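Local coordinates for protein (triosephosphate isomerase) (Thermotoga maritima, PDB 1B9B), which catalyses the interconversion of dihydroxyacetone phosphate and glyceraldehyde 3-phosphate, a step of glycolysis, in a hyperthermophilic bacterium, at residues D106-L118 against E145-K157. Numbering follows the deposited sequence.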
ATOM      1  N   ASP B 106      -5.108  -8.042   6.852  1.00 43.77           N
ATOM      2  CA  ASP B 106      -4.666  -9.129   5.974  1.00 42.60           C
ATOM      3  C   ASP B 106      -4.747 -10.543   6.546  1.00 42.53           C
ATOM      4  O   ASP B 106      -5.027 -10.743   7.728  1.00 39.63           O
ATOM      5  CB  ASP B 106      -3.239  -8.864   5.462  1.00 46.51           C
ATOM      6  CG  ASP B 106      -2.220  -8.735   6.580  1.00 54.72           C
ATOM      7  OD1 ASP B 106      -1.990  -9.725   7.307  1.00 59.09           O
ATOM      8  OD2 ASP B 106      -1.641  -7.637   6.732  1.00 61.48           O
ATOM      9  N   ASP B 107      -4.499 -11.522   5.682  1.00 42.18           N
ATOM     10  CA  ASP B 107      -4.551 -12.927   6.057  1.00 43.31           C
ATOM     11  C   ASP B 107      -3.677 -13.315   7.247  1.00 43.70           C
ATOM     12  O   ASP B 107      -4.146 -13.960   8.182  1.00 45.02           O
ATOM     13  CB  ASP B 107      -4.188 -13.790   4.849  1.00 44.60           C
ATOM     14  CG  ASP B 107      -5.279 -13.813   3.800  1.00 45.86           C
ATOM     15  OD1 ASP B 107      -6.384 -14.303   4.104  1.00 49.33           O
ATOM     16  OD2 ASP B 107      -5.041 -13.346   2.671  1.00 49.22           O
ATOM     17  N   GLU B 108      -2.408 -12.936   7.208  1.00 45.60           N
ATOM     18  CA  GLU B 108      -1.477 -13.254   8.284  1.00 46.86           C
ATOM     19  C   GLU B 108      -1.928 -12.621   9.594  1.00 43.09           C
ATOM     20  O   GLU B 108      -1.733 -13.178  10.674  1.00 43.37           O
ATOM     21  CB  GLU B 108      -0.084 -12.764   7.903  1.00 56.89           C
ATOM     22  CG  GLU B 108       0.924 -12.763   9.027  1.00 73.45           C
ATOM     23  CD  GLU B 108       2.255 -12.172   8.593  1.00 85.14           C
ATOM     24  OE1 GLU B 108       2.437 -11.935   7.374  1.00 90.84           O
ATOM     25  OE2 GLU B 108       3.118 -11.948   9.471  1.00 88.49           O
ATOM     26  N   PHE B 109      -2.537 -11.449   9.486  1.00 40.55           N
ATOM     27  CA  PHE B 109      -3.049 -10.720  10.637  1.00 37.75           C
ATOM     28  C   PHE B 109      -4.217 -11.548  11.197  1.00 37.08           C
ATOM     29  O   PHE B 109      -4.319 -11.797  12.403  1.00 37.54           O
ATOM     30  CB  PHE B 109      -3.534  -9.350  10.158  1.00 41.20           C
ATOM     31  CG  PHE B 109      -3.600  -8.306  11.227  1.00 46.29           C
ATOM     32  CD1 PHE B 109      -4.643  -8.280  12.134  1.00 53.11           C
ATOM     33  CD2 PHE B 109      -2.623  -7.328  11.309  1.00 54.78           C
ATOM     34  CE1 PHE B 109      -4.717  -7.290  13.108  1.00 56.34           C
ATOM     35  CE2 PHE B 109      -2.688  -6.335  12.279  1.00 57.31           C
ATOM     36  CZ  PHE B 109      -3.739  -6.319  13.181  1.00 59.17           C
ATOM     37  N   ILE B 110      -5.087 -11.991  10.296  1.00 32.46           N
ATOM     38  CA  ILE B 110      -6.254 -12.776  10.659  1.00 29.24           C
ATOM     39  C   ILE B 110      -5.922 -14.160  11.210  1.00 28.72           C
ATOM     40  O   ILE B 110      -6.607 -14.643  12.119  1.00 24.71           O
ATOM     41  CB  ILE B 110      -7.191 -12.886   9.454  1.00 30.14           C
ATOM     42  CG1 ILE B 110      -7.679 -11.483   9.087  1.00 29.97           C
ATOM     43  CG2 ILE B 110      -8.373 -13.795   9.776  1.00 33.42           C
ATOM     44  CD1 ILE B 110      -8.464 -11.411   7.817  1.00 32.99           C
ATOM     45  N   ASN B 111      -4.875 -14.790  10.666  1.00 28.54           N
ATOM     46  CA  ASN B 111      -4.420 -16.110  11.115  1.00 28.59           C
ATOM     47  C   ASN B 111      -4.002 -16.047  12.588  1.00 31.09           C
ATOM     48  O   ASN B 111      -4.291 -16.957  13.372  1.00 26.81           O
ATOM     49  CB  ASN B 111      -3.230 -16.574  10.266  1.00 31.91           C
ATOM     50  CG  ASN B 111      -2.671 -17.923  10.716  1.00 35.01           C
ATOM     51  OD1 ASN B 111      -2.111 -18.045  11.799  1.00 38.56           O
ATOM     52  ND2 ASN B 111      -2.833 -18.939   9.883  1.00 36.34           N
ATOM     53  N   ARG B 112      -3.314 -14.968  12.958  1.00 31.96           N
ATOM     54  CA  ARG B 112      -2.878 -14.785  14.331  1.00 33.61           C
ATOM     55  C   ARG B 112      -4.073 -14.621  15.268  1.00 33.46           C
ATOM     56  O   ARG B 112      -4.047 -15.104  16.400  1.00 35.05           O
ATOM     57  CB  ARG B 112      -1.969 -13.573  14.437  1.00 38.90           C
ATOM     58  CG  ARG B 112      -0.646 -13.721  13.731  1.00 46.84           C
ATOM     59  CD  ARG B 112       0.284 -12.595  14.143  1.00 58.39           C
ATOM     60  NE  ARG B 112       1.649 -12.815  13.684  1.00 71.34           N
ATOM     61  CZ  ARG B 112       2.229 -12.125  12.707  1.00 79.95           C
ATOM     62  NH1 ARG B 112       1.563 -11.158  12.079  1.00 79.98           N
ATOM     63  NH2 ARG B 112       3.479 -12.405  12.355  1.00 84.94           N
ATOM     64  N   LYS B 113      -5.114 -13.932  14.808  1.00 33.43           N
ATOM     65  CA  LYS B 113      -6.309 -13.754  15.635  1.00 34.65           C
ATOM     66  C   LYS B 113      -7.030 -15.095  15.809  1.00 35.20           C
ATOM     67  O   LYS B 113      -7.638 -15.352  16.852  1.00 31.38           O
ATOM     68  CB  LYS B 113      -7.268 -12.733  15.011  1.00 30.03           C
ATOM     69  CG  LYS B 113      -6.716 -11.325  14.963  1.00 34.22           C
ATOM     70  CD  LYS B 113      -7.757 -10.312  14.500  1.00 31.28           C
ATOM     71  CE  LYS B 113      -7.153  -8.920  14.426  1.00 29.78           C
ATOM     72  NZ  LYS B 113      -8.157  -7.822  14.298  1.00 36.52           N
ATOM     73  N   VAL B 114      -6.967 -15.948  14.788  1.00 31.83           N
ATOM     74  CA  VAL B 114      -7.613 -17.248  14.879  1.00 31.81           C
ATOM     75  C   VAL B 114      -6.937 -18.100  15.959  1.00 33.10           C
ATOM     76  O   VAL B 114      -7.610 -18.666  16.826  1.00 32.48           O
ATOM     77  CB  VAL B 114      -7.578 -17.992  13.526  1.00 29.36           C
ATOM     78  CG1 VAL B 114      -7.977 -19.431  13.716  1.00 30.82           C
ATOM     79  CG2 VAL B 114      -8.530 -17.340  12.551  1.00 21.83           C
ATOM     80  N   LYS B 115      -5.609 -18.177  15.912  1.00 31.83           N
ATOM     81  CA  LYS B 115      -4.868 -18.958  16.892  1.00 32.75           C
ATOM     82  C   LYS B 115      -5.105 -18.375  18.265  1.00 35.53           C
ATOM     83  O   LYS B 115      -5.347 -19.103  19.225  1.00 37.88           O
ATOM     84  CB  LYS B 115      -3.370 -18.935  16.588  1.00 30.89           C
ATOM     85  CG  LYS B 115      -2.998 -19.586  15.274  1.00 40.06           C
ATOM     86  CD  LYS B 115      -1.494 -19.588  15.059  1.00 44.98           C
ATOM     87  CE  LYS B 115      -1.138 -20.191  13.707  1.00 50.14           C
ATOM     88  NZ  LYS B 115       0.325 -20.125  13.414  1.00 54.31           N
ATOM     89  N   ALA B 116      -5.035 -17.049  18.347  1.00 35.38           N
ATOM     90  CA  ALA B 116      -5.227 -16.339  19.599  1.00 31.25           C
ATOM     91  C   ALA B 116      -6.556 -16.691  20.238  1.00 30.99           C
ATOM     92  O   ALA B 116      -6.599 -17.053  21.406  1.00 32.05           O
ATOM     93  CB  ALA B 116      -5.140 -14.842  19.364  1.00 31.38           C
ATOM     94  N   VAL B 117      -7.638 -16.582  19.477  1.00 32.72           N
ATOM     95  CA  VAL B 117      -8.964 -16.895  20.004  1.00 33.10           C
ATOM     96  C   VAL B 117      -8.997 -18.321  20.529  1.00 34.49           C
ATOM     97  O   VAL B 117      -9.540 -18.577  21.605  1.00 33.59           O
ATOM     98  CB  VAL B 117     -10.065 -16.727  18.926  1.00 36.30           C
ATOM     99  CG1 VAL B 117     -11.365 -17.325  19.416  1.00 33.04           C
ATOM    100  CG2 VAL B 117     -10.278 -15.242  18.616  1.00 35.41           C
ATOM    101  N   LEU B 118      -8.403 -19.244  19.776  1.00 34.53           N
ATOM    102  CA  LEU B 118      -8.368 -20.648  20.172  1.00 34.01           C
ATOM    103  C   LEU B 118      -7.598 -20.875  21.461  1.00 39.82           C
ATOM    104  O   LEU B 118      -8.000 -21.687  22.282  1.00 44.19           O
ATOM    105  CB  LEU B 118      -7.753 -21.499  19.067  1.00 31.03           C
ATOM    106  CG  LEU B 118      -8.555 -21.605  17.768  1.00 35.24           C
ATOM    107  CD1 LEU B 118      -7.761 -22.381  16.730  1.00 26.29           C
ATOM    108  CD2 LEU B 118      -9.899 -22.272  18.047  1.00 33.88           C
ATOM    109  N   GLU B 145     -10.177 -20.563  -1.222  1.00 37.00           N
ATOM    110  CA  GLU B 145      -9.120 -21.483  -0.811  1.00 39.11           C
ATOM    111  C   GLU B 145      -7.952 -20.744  -0.164  1.00 39.94           C
ATOM    112  O   GLU B 145      -7.451 -21.151   0.888  1.00 42.80           O
ATOM    113  CB  GLU B 145      -8.610 -22.303  -1.995  1.00 37.17           C
ATOM    114  CG  GLU B 145      -7.501 -23.258  -1.606  1.00 35.15           C
ATOM    115  CD  GLU B 145      -7.113 -24.195  -2.717  1.00 39.47           C
ATOM    116  OE1 GLU B 145      -7.910 -24.355  -3.660  1.00 41.14           O
ATOM    117  OE2 GLU B 145      -6.015 -24.789  -2.645  1.00 45.03           O
ATOM    118  N   LYS B 146      -7.513 -19.659  -0.789  1.00 35.86           N
ATOM    119  CA  LYS B 146      -6.420 -18.891  -0.227  1.00 36.00           C
ATOM    120  C   LYS B 146      -6.747 -18.458   1.200  1.00 36.99           C
ATOM    121  O   LYS B 146      -5.924 -18.605   2.106  1.00 38.86           O
ATOM    122  CB  LYS B 146      -6.137 -17.652  -1.070  1.00 35.06           C
ATOM    123  CG  LYS B 146      -5.175 -16.710  -0.382  1.00 40.08           C
ATOM    124  CD  LYS B 146      -4.875 -15.489  -1.212  1.00 46.99           C
ATOM    125  CE  LYS B 146      -4.131 -14.451  -0.386  1.00 51.49           C
ATOM    126  NZ  LYS B 146      -2.937 -15.029   0.292  1.00 56.21           N
ATOM    127  N   GLN B 147      -7.956 -17.933   1.395  1.00 36.48           N
ATOM    128  CA  GLN B 147      -8.381 -17.462   2.710  1.00 33.22           C
ATOM    129  C   GLN B 147      -8.523 -18.584   3.719  1.00 30.98           C
ATOM    130  O   GLN B 147      -8.268 -18.385   4.907  1.00 30.09           O
ATOM    131  CB  GLN B 147      -9.699 -16.692   2.601  1.00 30.65           C
ATOM    132  CG  GLN B 147      -9.658 -15.582   1.559  1.00 33.02           C
ATOM    133  CD  GLN B 147     -10.911 -14.720   1.537  1.00 34.83           C
ATOM    134  OE1 GLN B 147     -12.027 -15.229   1.485  1.00 37.61           O
ATOM    135  NE2 GLN B 147     -10.724 -13.404   1.561  1.00 33.71           N
ATOM    136  N   VAL B 148      -8.926 -19.765   3.264  1.00 29.47           N
ATOM    137  CA  VAL B 148      -9.080 -20.879   4.193  1.00 33.09           C
ATOM    138  C   VAL B 148      -7.713 -21.444   4.574  1.00 36.39           C
ATOM    139  O   VAL B 148      -7.442 -21.715   5.752  1.00 32.74           O
ATOM    140  CB  VAL B 148      -9.957 -21.990   3.601  1.00 28.95           C
ATOM    141  CG1 VAL B 148     -10.076 -23.142   4.590  1.00 26.82           C
ATOM    142  CG2 VAL B 148     -11.331 -21.436   3.302  1.00 29.28           C
ATOM    143  N   ARG B 149      -6.855 -21.609   3.572  1.00 35.57           N
ATOM    144  CA  ARG B 149      -5.511 -22.117   3.795  1.00 31.77           C
ATOM    145  C   ARG B 149      -4.735 -21.163   4.708  1.00 34.99           C
ATOM    146  O   ARG B 149      -4.084 -21.600   5.673  1.00 33.96           O
ATOM    147  CB  ARG B 149      -4.796 -22.269   2.467  1.00 28.33           C
ATOM    148  CG  ARG B 149      -5.283 -23.432   1.631  1.00 24.42           C
ATOM    149  CD  ARG B 149      -4.494 -23.478   0.330  1.00 31.81           C
ATOM    150  NE  ARG B 149      -4.708 -24.714  -0.409  1.00 32.44           N
ATOM    151  CZ  ARG B 149      -4.493 -25.925   0.092  1.00 34.26           C
ATOM    152  NH1 ARG B 149      -4.054 -26.066   1.345  1.00 31.99           N
ATOM    153  NH2 ARG B 149      -4.723 -26.992  -0.658  1.00 25.68           N
ATOM    154  N   GLU B 150      -4.807 -19.866   4.404  1.00 29.90           N
ATOM    155  CA  GLU B 150      -4.136 -18.868   5.219  1.00 27.15           C
ATOM    156  C   GLU B 150      -4.660 -18.928   6.648  1.00 29.73           C
ATOM    157  O   GLU B 150      -3.895 -19.132   7.585  1.00 32.33           O
ATOM    158  CB  GLU B 150      -4.357 -17.473   4.644  1.00 26.13           C
ATOM    159  CG  GLU B 150      -3.600 -17.219   3.358  1.00 32.19           C
ATOM    160  CD  GLU B 150      -2.182 -16.724   3.597  1.00 35.76           C
ATOM    161  OE1 GLU B 150      -1.610 -17.050   4.660  1.00 33.82           O
ATOM    162  OE2 GLU B 150      -1.633 -16.019   2.717  1.00 36.79           O
ATOM    163  N   GLY B 151      -5.969 -18.778   6.811  1.00 30.20           N
ATOM    164  CA  GLY B 151      -6.552 -18.805   8.139  1.00 30.81           C
ATOM    165  C   GLY B 151      -6.245 -20.030   8.991  1.00 32.91           C
ATOM    166  O   GLY B 151      -5.992 -19.896  10.188  1.00 32.92           O
ATOM    167  N   PHE B 152      -6.271 -21.217   8.385  1.00 33.62           N
ATOM    168  CA  PHE B 152      -6.008 -22.461   9.115  1.00 36.16           C
ATOM    169  C   PHE B 152      -4.536 -22.802   9.295  1.00 36.20           C
ATOM    170  O   PHE B 152      -4.181 -23.616  10.159  1.00 32.06           O
ATOM    171  CB  PHE B 152      -6.697 -23.654   8.436  1.00 33.88           C
ATOM    172  CG  PHE B 152      -8.132 -23.823   8.825  1.00 37.36           C
ATOM    173  CD1 PHE B 152      -9.132 -23.085   8.198  1.00 36.38           C
ATOM    174  CD2 PHE B 152      -8.481 -24.689   9.855  1.00 36.33           C
ATOM    175  CE1 PHE B 152     -10.456 -23.204   8.593  1.00 37.27           C
ATOM    176  CE2 PHE B 152      -9.804 -24.816  10.259  1.00 39.18           C
ATOM    177  CZ  PHE B 152     -10.796 -24.070   9.626  1.00 39.85           C
ATOM    178  N   TYR B 153      -3.692 -22.182   8.476  1.00 36.40           N
ATOM    179  CA  TYR B 153      -2.254 -22.420   8.513  1.00 36.59           C
ATOM    180  C   TYR B 153      -1.705 -22.472   9.928  1.00 33.99           C
ATOM    181  O   TYR B 153      -1.917 -21.556  10.718  1.00 35.64           O
ATOM    182  CB  TYR B 153      -1.524 -21.334   7.732  1.00 37.76           C
ATOM    183  CG  TYR B 153      -0.076 -21.655   7.469  1.00 39.88           C
ATOM    184  CD1 TYR B 153       0.291 -22.845   6.841  1.00 44.36           C
ATOM    185  CD2 TYR B 153       0.925 -20.769   7.829  1.00 40.99           C
ATOM    186  CE1 TYR B 153       1.618 -23.141   6.578  1.00 43.38           C
ATOM    187  CE2 TYR B 153       2.253 -21.056   7.571  1.00 46.61           C
ATOM    188  CZ  TYR B 153       2.590 -22.239   6.948  1.00 45.65           C
ATOM    189  OH  TYR B 153       3.909 -22.513   6.698  1.00 54.80           O
ATOM    190  N   GLY B 154      -1.002 -23.549  10.248  1.00 30.73           N
ATOM    191  CA  GLY B 154      -0.439 -23.672  11.572  1.00 30.45           C
ATOM    192  C   GLY B 154      -1.303 -24.446  12.543  1.00 35.42           C
ATOM    193  O   GLY B 154      -0.796 -24.982  13.527  1.00 38.42           O
ATOM    194  N   LEU B 155      -2.606 -24.497  12.292  1.00 39.36           N
ATOM    195  CA  LEU B 155      -3.502 -25.233  13.175  1.00 42.08           C
ATOM    196  C   LEU B 155      -3.390 -26.711  12.855  1.00 46.10           C
ATOM    197  O   LEU B 155      -2.909 -27.090  11.788  1.00 45.68           O
ATOM    198  CB  LEU B 155      -4.948 -24.796  12.967  1.00 42.90           C
ATOM    199  CG  LEU B 155      -5.259 -23.320  13.136  1.00 43.14           C
ATOM    200  CD1 LEU B 155      -6.756 -23.116  13.038  1.00 43.83           C
ATOM    201  CD2 LEU B 155      -4.750 -22.848  14.482  1.00 46.08           C
ATOM    202  N   ASP B 156      -3.841 -27.549  13.777  1.00 50.01           N
ATOM    203  CA  ASP B 156      -3.788 -28.984  13.562  1.00 55.30           C
ATOM    204  C   ASP B 156      -5.182 -29.576  13.698  1.00 56.35           C
ATOM    205  O   ASP B 156      -6.110 -28.896  14.132  1.00 57.59           O
ATOM    206  CB  ASP B 156      -2.856 -29.641  14.574  1.00 58.73           C
ATOM    207  CG  ASP B 156      -3.368 -29.523  15.985  1.00 64.35           C
ATOM    208  OD1 ASP B 156      -4.519 -29.940  16.233  1.00 66.38           O
ATOM    209  OD2 ASP B 156      -2.625 -29.012  16.848  1.00 72.77           O
ATOM    210  N   LYS B 157      -5.303 -30.851  13.332  1.00 57.67           N
ATOM    211  CA  LYS B 157      -6.555 -31.594  13.377  1.00 57.62           C
ATOM    212  C   LYS B 157      -7.446 -31.188  14.552  1.00 59.61           C
ATOM    213  O   LYS B 157      -8.613 -30.858  14.360  1.00 62.67           O
ATOM    214  CB  LYS B 157      -6.255 -33.095  13.445  1.00 59.65           C
ATOM    215  CG  LYS B 157      -7.393 -33.987  12.989  1.00 64.82           C
ATOM    216  CD  LYS B 157      -7.228 -35.421  13.485  1.00 68.06           C
ATOM    217  CE  LYS B 157      -8.284 -36.341  12.875  1.00 71.16           C
ATOM    218  NZ  LYS B 157      -9.659 -35.765  12.949  1.00 70.95           N
TER
HETATM  219  O   HOH W   1      -7.818 -15.547   5.973  1.00 31.45           O
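N111 and G151 mark where helices 107-118 and 145-152 come nearest, their CA atoms 4.5 Å apart; the axes approach to 8.3 Å and cross at -48°, both running in the same general sense. The N111 turn thus lies close to the G151 backbone, where a CB would be crowded by Q147 O of its own helix. These are neighbouring outer helices of the TIM barrel, flanking strand 123-128, whose L126 and P124 receive I110 and L118.

N111 reaches the C-terminal end of the second helix with CG anti to its backbone N. ND2 donates to E150 O and, at 2.9 Å, to Y153 O; both acceptors lie in its amide plane, and the Y153 carbonyl is met on a lone pair by an almost straight N-H (176°). A leucine here would probably leave both the E150 and Y153 carbonyls without this donor, and the turn after the helix less firmly placed.

Beyond that turn, L155 lays its methyls against V114, K115 and L118: CD1 meets V114 CG1 at 3.9 Å, while CD2 touches K115 CG and meets L118 CD1 tip to tip.

At the opposite end, the D107 and E150 carboxylates stack with planes 9° apart, OD2 and OE2 separated by 4.3 Å. K146 NZ pairs with both, at 3.6 Å from D107 OD2. R100 also pairs with D107, K137 of the second subunit with E150, and a water links D107 OD1 to Q147 O. The like charges are thus likely to be offset by surrounding cations, while N111 ties one helix to the other's carbonyl end.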